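Local structure of Lmo0741 protein (Listeria monocytogenes, 4R1H) at the interface of chains A and B. The protein is a transcriptional regulator of the GntR family that binds DNA through a winged helix-turn-helix domain. Numbering follows the deposited sequence. Chains: chain A/B, Lmo0741 protein.

Contact 1: the interface of chains A and B. Residues chain A 25, 86-87, 89-91, 93; chain B 101, 104, 106, 110, 114.
This patch lies between two copies of a GntR-family winged helix-turn-helix regulator. One turn after another of helix 79-103 of chain A packs on the end of helix 79-103, the loop after it and helix 108-117 of chain B. The indole of B:Trp114 is the main platform. Its side-chain torsions turn one face towards the chain A helix. The methyl CB of A:Ala90 sits over that face near CE2, offset toward the NE1 and CZ2 rim and 3.9 Å from the centroid of each ring, a CH-pi contact. The far rim of the indole reaches the helix backbone, where CZ3 of B:Trp114 lies 3.6 Å from CA of A:Lys91. The amide of A:Asn87 meets the ring edge at CH2 and CZ2, and its plane is turned 63° from the ring.

Along the same edge, the indole N-H is directed at water 2 in the ring plane, in a fairly straight bond (161° at H). NE1 of B:Trp114 is 2.9 Å from water 2, which also lies 2.7 Å from the carboxylate oxygen OE2 of A:Glu86. A second water links OE2 to NZ of B:Lys110. OE2 and NZ are 4.2 Å apart, so their opposite charges may attract without direct contact. A:Glu86 gets there extended, with CG anti to the backbone N (chi1 -177°), and meets B:Ile106 tip to tip.

Apolar groups fill the other flank. B:Leu104 crosses A:Ile89 obliquely, with CD1 3.8 Å from CG2, and meets A:Leu93 tip to tip. Its CB lies by CG1 of A:Val25, which comes from helix 12-25 and crosses it obliquely. The chain of selenomethionine B:Met101 bends at chi2 and chi3 and slides past A:Leu93 in the opposite direction. Its SE is 3.8 Å from CD1 of A:Leu93, and its CE lies near CB of A:Ala90.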
loop_
_atom_site.group_PDB
_atom_site.type_symbol
_atom_site.label_atom_id
_atom_site.label_comp_id
_atom_site.label_asym_id
_atom_site.label_seq_id
_atom_site.Cartn_x
_atom_site.Cartn_y
_atom_site.Cartn_z
ATOM N N VAL A 25 19.170 2.012 -1.500
ATOM C CA VAL A 25 18.921 0.866 -2.374
ATOM C C VAL A 25 19.172 1.219 -3.829
ATOM O O VAL A 25 19.771 0.414 -4.577
ATOM C CB VAL A 25 17.521 0.303 -2.106
ATOM C CG1 VAL A 25 17.124 -0.716 -3.173
ATOM C CG2 VAL A 25 17.537 -0.360 -0.742
ATOM N N GLU A 86 17.422 -3.999 0.741
ATOM C CA GLU A 86 16.587 -4.130 -0.487
ATOM C C GLU A 86 15.650 -5.333 -0.398
ATOM O O GLU A 86 14.410 -5.213 -0.641
ATOM C CB GLU A 86 17.448 -4.246 -1.719
ATOM C CG GLU A 86 16.595 -4.303 -3.006
ATOM C CD GLU A 86 17.432 -4.484 -4.262
ATOM O OE1 GLU A 86 18.651 -4.081 -4.264
ATOM O OE2 GLU A 86 17.006 -5.034 -5.257
ATOM N N ASN A 87 16.157 -6.459 0.032
ATOM C CA ASN A 87 15.378 -7.732 0.098
ATOM C C ASN A 87 14.228 -7.565 1.077
ATOM O O ASN A 87 13.064 -7.909 0.794
ATOM C CB ASN A 87 16.251 -8.959 0.484
ATOM C CG ASN A 87 15.547 -10.333 0.270
ATOM O OD1 ASN A 87 14.708 -10.757 1.087
ATOM N ND2 ASN A 87 15.926 -11.053 -0.793
ATOM N N ILE A 89 12.692 -4.783 2.067
ATOM C CA ILE A 89 11.716 -3.846 1.639
ATOM C C ILE A 89 10.876 -4.429 0.500
ATOM O O ILE A 89 9.605 -4.331 0.546
ATOM C CB ILE A 89 12.308 -2.533 1.233
ATOM C CG1 ILE A 89 12.974 -1.778 2.464
ATOM C CG2 ILE A 89 11.259 -1.590 0.711
ATOM C CD1 ILE A 89 13.843 -0.640 1.976
ATOM N N ALA A 90 11.555 -5.031 -0.439
ATOM C CA ALA A 90 10.878 -5.650 -1.611
ATOM C C ALA A 90 9.971 -6.797 -1.133
ATOM O O ALA A 90 8.842 -6.966 -1.646
ATOM C CB ALA A 90 11.857 -6.167 -2.619
ATOM N N LYS A 91 10.445 -7.613 -0.202
ATOM C CA LYS A 91 9.620 -8.718 0.315
ATOM C C LYS A 91 8.327 -8.240 0.910
ATOM O O LYS A 91 7.222 -8.800 0.621
ATOM C CB LYS A 91 10.414 -9.540 1.332
ATOM C CG LYS A 91 9.659 -10.740 1.844
ATOM C CD LYS A 91 10.570 -11.448 2.864
ATOM C CE LYS A 91 9.975 -12.758 3.316
ATOM N NZ LYS A 91 9.579 -12.659 4.757
ATOM N N LEU A 93 6.753 -5.317 0.381
ATOM C CA LEU A 93 5.925 -4.783 -0.651
ATOM C C LEU A 93 5.216 -5.876 -1.441
ATOM O O LEU A 93 3.997 -5.764 -1.718
ATOM C CB LEU A 93 6.701 -3.920 -1.623
ATOM C CG LEU A 93 7.205 -2.548 -1.143
ATOM C CD1 LEU A 93 8.227 -1.944 -2.095
ATOM C CD2 LEU A 93 6.042 -1.632 -0.952
HETATM N N MSE B 101 8.128 -0.471 -6.189
HETATM C CA MSE B 101 9.262 -1.312 -6.557
HETATM C C MSE B 101 10.238 -0.530 -7.437
HETATM O O MSE B 101 11.462 -0.624 -7.289
HETATM C CB MSE B 101 8.817 -2.610 -7.223
HETATM C CG MSE B 101 8.038 -3.468 -6.228
HETATM SE SE MSE B 101 9.056 -4.374 -4.895
HETATM C CE MSE B 101 9.518 -5.912 -6.005
ATOM N N LEU B 104 12.734 1.755 -5.836
ATOM C CA LEU B 104 13.882 1.080 -5.268
ATOM C C LEU B 104 14.885 0.631 -6.379
ATOM O O LEU B 104 15.869 -0.049 -6.082
ATOM C CB LEU B 104 13.428 -0.173 -4.583
ATOM C CG LEU B 104 12.444 0.033 -3.453
ATOM C CD1 LEU B 104 12.060 -1.336 -2.944
ATOM C CD2 LEU B 104 13.134 0.875 -2.415
ATOM N N ILE B 106 14.098 -1.470 -8.951
ATOM C CA ILE B 106 13.920 -2.859 -9.325
ATOM C C ILE B 106 13.163 -2.860 -10.639
ATOM O O ILE B 106 12.065 -2.305 -10.771
ATOM C CB ILE B 106 13.127 -3.611 -8.242
ATOM C CG1 ILE B 106 13.899 -3.541 -6.937
ATOM C CG2 ILE B 106 12.900 -5.031 -8.664
ATOM C CD1 ILE B 106 13.238 -4.245 -5.815
ATOM N N LYS B 110 12.640 -8.233 -12.579
ATOM C CA LYS B 110 12.925 -8.571 -11.180
ATOM C C LYS B 110 11.645 -8.428 -10.277
ATOM O O LYS B 110 11.478 -9.171 -9.335
ATOM C CB LYS B 110 14.070 -7.772 -10.613
ATOM C CG LYS B 110 14.604 -8.352 -9.330
ATOM C CD LYS B 110 16.030 -7.882 -9.073
ATOM C CE LYS B 110 16.605 -8.440 -7.804
ATOM N NZ LYS B 110 18.097 -8.162 -7.878
ATOM N N TRP B 114 10.110 -11.408 -8.041
ATOM C CA TRP B 114 9.608 -11.270 -6.666
ATOM C C TRP B 114 8.158 -11.873 -6.523
ATOM O O TRP B 114 7.870 -12.578 -5.588
ATOM C CB TRP B 114 9.609 -9.795 -6.249
ATOM C CG TRP B 114 10.896 -9.468 -5.591
ATOM C CD1 TRP B 114 11.948 -8.741 -6.123
ATOM C CD2 TRP B 114 11.269 -9.803 -4.295
ATOM N NE1 TRP B 114 12.989 -8.667 -5.209
ATOM C CE2 TRP B 114 12.607 -9.318 -4.087
ATOM C CE3 TRP B 114 10.666 -10.514 -3.276
ATOM C CZ2 TRP B 114 13.284 -9.526 -2.921
ATOM C CZ3 TRP B 114 11.370 -10.734 -2.141
ATOM C CH2 TRP B 114 12.662 -10.240 -1.965
HETATM O O HOH W 1 18.516 -5.495 -7.252
HETATM O O HOH W 2 15.412 -7.172 -5.030
#

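Contact 2: the interface of chains A and B. Residues chain A 93-95, 97-98, 108, 111-112, 115; chain B 97, 101, 114-116, 118.
The side-chain amine nitrogen NZ of A:Lys108 is gripped by two hydrogen bonds from chain B. It donates to the backbone O of B:Val115 at 2.8 Å, in the carbonyl plane, and to O of B:Val118 at 2.9 Å, from above that carbonyl's plane. Both oxygens belong to the C-terminal end of helix 108-117 and the residue just past it. A positive charge on NZ would probably be favoured there by the carbonyls at the helix end. The lysine chain starts anti to the backbone N and then bends at chi2, chi3 and chi4, running past B:Val115 in the opposite direction.

A:Phe97 and B:Phe97 stack face to face, planes 5° apart and centroids 4.3 Å apart, each offset toward the other's rim. Both have CG anti to the backbone N (chi1 174° in chain A). CG of B:Met101 covers the opposite face of B:Phe97. The hydroxyl OG1 of A:Thr94 comes in plane to the edge of B:Phe97, 3.5 Å from CZ, while its CG2 turns to CG2 of B:Val118.

CG1 of B:Val118 lies between CD1 of A:Ile98, 3.6 Å away, and CG of A:Glu95. CG1 of B:Val115 packs on A:Ile111 and A:Ile112, and CD1 of A:Ile112 meets CG of B:Lys116. The site joins helices 79-103 and 108-117 of the two chains near the two-fold axis of the deposited pair, and so probably supports a dimer of this regulator.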
loop_
_atom_site.group_PDB
_atom_site.type_symbol
_atom_site.label_atom_id
_atom_site.label_comp_id
_atom_site.label_asym_id
_atom_site.label_seq_id
_atom_site.Cartn_x
_atom_site.Cartn_y
_atom_site.Cartn_z
ATOM N N LEU A 93 6.753 -5.317 0.381
ATOM C CA LEU A 93 5.925 -4.783 -0.651
ATOM C C LEU A 93 5.216 -5.876 -1.441
ATOM O O LEU A 93 3.997 -5.764 -1.718
ATOM C CB LEU A 93 6.701 -3.920 -1.623
ATOM C CG LEU A 93 7.205 -2.548 -1.143
ATOM C CD1 LEU A 93 8.227 -1.944 -2.095
ATOM C CD2 LEU A 93 6.042 -1.632 -0.952
ATOM N N THR A 94 5.936 -6.899 -1.791
ATOM C CA THR A 94 5.423 -8.019 -2.581
ATOM C C THR A 94 4.396 -8.829 -1.743
ATOM O O THR A 94 3.291 -9.128 -2.283
ATOM C CB THR A 94 6.529 -8.877 -3.089
ATOM O OG1 THR A 94 7.455 -8.077 -3.823
ATOM C CG2 THR A 94 6.014 -9.913 -4.023
ATOM N N GLU A 95 4.698 -9.143 -0.492
ATOM C CA GLU A 95 3.748 -9.883 0.356
ATOM C C GLU A 95 2.443 -9.084 0.481
ATOM O O GLU A 95 1.329 -9.671 0.374
ATOM C CB GLU A 95 4.318 -10.139 1.751
ATOM C CG GLU A 95 5.385 -11.193 1.790
ATOM C CD GLU A 95 6.116 -11.214 3.140
ATOM O OE1 GLU A 95 6.041 -10.229 3.930
ATOM O OE2 GLU A 95 6.759 -12.240 3.341
ATOM N N PHE A 97 1.150 -6.790 -1.561
ATOM C CA PHE A 97 0.498 -6.786 -2.863
ATOM C C PHE A 97 -0.212 -8.128 -3.128
ATOM O O PHE A 97 -1.391 -8.146 -3.485
ATOM C CB PHE A 97 1.528 -6.482 -3.935
ATOM C CG PHE A 97 1.023 -6.591 -5.359
ATOM C CD1 PHE A 97 -0.001 -5.785 -5.802
ATOM C CD2 PHE A 97 1.575 -7.485 -6.232
ATOM C CE1 PHE A 97 -0.426 -5.887 -7.098
ATOM C CE2 PHE A 97 1.122 -7.634 -7.547
ATOM C CZ PHE A 97 0.079 -6.837 -7.965
ATOM N N ILE A 98 0.543 -9.200 -3.037
ATOM C CA ILE A 98 -0.059 -10.521 -3.201
ATOM C C ILE A 98 -1.252 -10.701 -2.244
ATOM O O ILE A 98 -2.304 -11.262 -2.663
ATOM C CB ILE A 98 0.997 -11.621 -3.077
ATOM C CG1 ILE A 98 1.948 -11.518 -4.279
ATOM C CG2 ILE A 98 0.290 -12.992 -3.023
ATOM C CD1 ILE A 98 3.120 -12.389 -4.070
ATOM N N LYS A 108 -2.563 -16.508 -8.444
ATOM C CA LYS A 108 -1.173 -16.071 -8.687
ATOM C C LYS A 108 -0.896 -15.846 -10.167
ATOM O O LYS A 108 -0.196 -14.912 -10.541
ATOM C CB LYS A 108 -0.171 -17.085 -8.118
ATOM C CG LYS A 108 1.293 -16.762 -8.316
ATOM C CD LYS A 108 1.669 -15.377 -7.749
ATOM C CE LYS A 108 2.114 -15.384 -6.303
ATOM N NZ LYS A 108 3.269 -16.190 -6.146
ATOM N N ILE A 111 -2.310 -12.567 -11.093
ATOM C CA ILE A 111 -1.487 -11.489 -10.482
ATOM C C ILE A 111 -0.262 -11.199 -11.348
ATOM O O ILE A 111 0.056 -10.043 -11.662
ATOM C CB ILE A 111 -1.054 -11.814 -9.024
ATOM C CG1 ILE A 111 -2.263 -11.934 -8.133
ATOM C CG2 ILE A 111 -0.118 -10.693 -8.471
ATOM C CD1 ILE A 111 -2.004 -12.471 -6.736
ATOM N N ILE A 112 0.428 -12.267 -11.786
ATOM C CA ILE A 112 1.566 -12.148 -12.680
ATOM C C ILE A 112 1.149 -11.474 -13.969
ATOM O O ILE A 112 1.851 -10.600 -14.422
ATOM C CB ILE A 112 2.242 -13.510 -12.935
ATOM C CG1 ILE A 112 2.912 -13.999 -11.625
ATOM C CG2 ILE A 112 3.259 -13.402 -14.041
ATOM C CD1 ILE A 112 3.189 -15.476 -11.603
ATOM N N VAL A 115 0.767 -7.693 -13.432
ATOM C CA VAL A 115 2.086 -7.050 -13.330
ATOM C C VAL A 115 2.691 -6.866 -14.702
ATOM O O VAL A 115 3.256 -5.801 -15.031
ATOM C CB VAL A 115 3.018 -7.861 -12.386
ATOM C CG1 VAL A 115 4.436 -7.326 -12.508
ATOM C CG2 VAL A 115 2.534 -7.826 -10.959
ATOM N N PHE B 97 2.037 -0.867 -6.624
ATOM C CA PHE B 97 3.123 -1.814 -6.378
ATOM C C PHE B 97 4.311 -1.591 -7.301
ATOM O O PHE B 97 5.463 -1.497 -6.830
ATOM C CB PHE B 97 2.581 -3.228 -6.470
ATOM C CG PHE B 97 3.623 -4.333 -6.396
ATOM C CD1 PHE B 97 4.411 -4.505 -5.244
ATOM C CD2 PHE B 97 3.861 -5.166 -7.473
ATOM C CE1 PHE B 97 5.366 -5.478 -5.144
ATOM C CE2 PHE B 97 4.807 -6.183 -7.370
ATOM C CZ PHE B 97 5.569 -6.336 -6.215
HETATM N N MSE B 101 8.128 -0.471 -6.189
HETATM C CA MSE B 101 9.262 -1.312 -6.557
HETATM C C MSE B 101 10.238 -0.530 -7.437
HETATM O O MSE B 101 11.462 -0.624 -7.289
HETATM C CB MSE B 101 8.817 -2.610 -7.223
HETATM C CG MSE B 101 8.038 -3.468 -6.228
HETATM SE SE MSE B 101 9.056 -4.374 -4.895
HETATM C CE MSE B 101 9.518 -5.912 -6.005
ATOM N N TRP B 114 10.110 -11.408 -8.041
ATOM C CA TRP B 114 9.608 -11.270 -6.666
ATOM C C TRP B 114 8.158 -11.873 -6.523
ATOM O O TRP B 114 7.870 -12.578 -5.588
ATOM C CB TRP B 114 9.609 -9.795 -6.249
ATOM C CG TRP B 114 10.896 -9.468 -5.591
ATOM C CD1 TRP B 114 11.948 -8.741 -6.123
ATOM C CD2 TRP B 114 11.269 -9.803 -4.295
ATOM N NE1 TRP B 114 12.989 -8.667 -5.209
ATOM C CE2 TRP B 114 12.607 -9.318 -4.087
ATOM C CE3 TRP B 114 10.666 -10.514 -3.276
ATOM C CZ2 TRP B 114 13.284 -9.526 -2.921
ATOM C CZ3 TRP B 114 11.370 -10.734 -2.141
ATOM C CH2 TRP B 114 12.662 -10.240 -1.965
ATOM N N VAL B 115 7.295 -11.514 -7.465
ATOM C CA VAL B 115 5.885 -11.962 -7.379
ATOM C C VAL B 115 5.820 -13.470 -7.499
ATOM O O VAL B 115 5.050 -14.140 -6.768
ATOM C CB VAL B 115 5.058 -11.275 -8.449
ATOM C CG1 VAL B 115 3.729 -11.953 -8.505
ATOM C CG2 VAL B 115 4.957 -9.775 -8.239
ATOM N N LYS B 116 6.636 -14.059 -8.400
ATOM C CA LYS B 116 6.688 -15.512 -8.518
ATOM C C LYS B 116 7.196 -16.197 -7.294
ATOM O O LYS B 116 6.704 -17.282 -6.898
ATOM C CB LYS B 116 7.523 -15.942 -9.742
ATOM C CG LYS B 116 6.779 -15.609 -11.020
ATOM C CD LYS B 116 7.683 -15.938 -12.254
ATOM C CE LYS B 116 6.952 -15.669 -13.593
ATOM N NZ LYS B 116 7.852 -15.754 -14.812
ATOM N N VAL B 118 7.288 -15.104 -4.022
ATOM C CA VAL B 118 6.581 -14.939 -2.766
ATOM C C VAL B 118 5.247 -15.737 -2.695
ATOM O O VAL B 118 4.381 -15.613 -3.542
ATOM C CB VAL B 118 6.376 -13.442 -2.494
ATOM C CG1 VAL B 118 5.406 -13.170 -1.367
ATOM C CG2 VAL B 118 7.750 -12.796 -2.241
#

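Contact 1 and contact 2 are neighbours in one two-fold interface, with the centres of their C-alpha atoms about 10 Å apart. They share A:Leu93, B:Met101 and B:Trp114, and both use helices 79-103 and 108-117. Contact 2 holds the stacked pair of equivalent rings and so lies nearer the two-fold axis. Contact 1 lies further out, where helix 12-25 joins in. Each contact recurs with the chains exchanged, so one continuous surface joins the two copies. This suggests a dimer assembled through the C-terminal helices, which would set the spacing of the two putative DNA-binding domains.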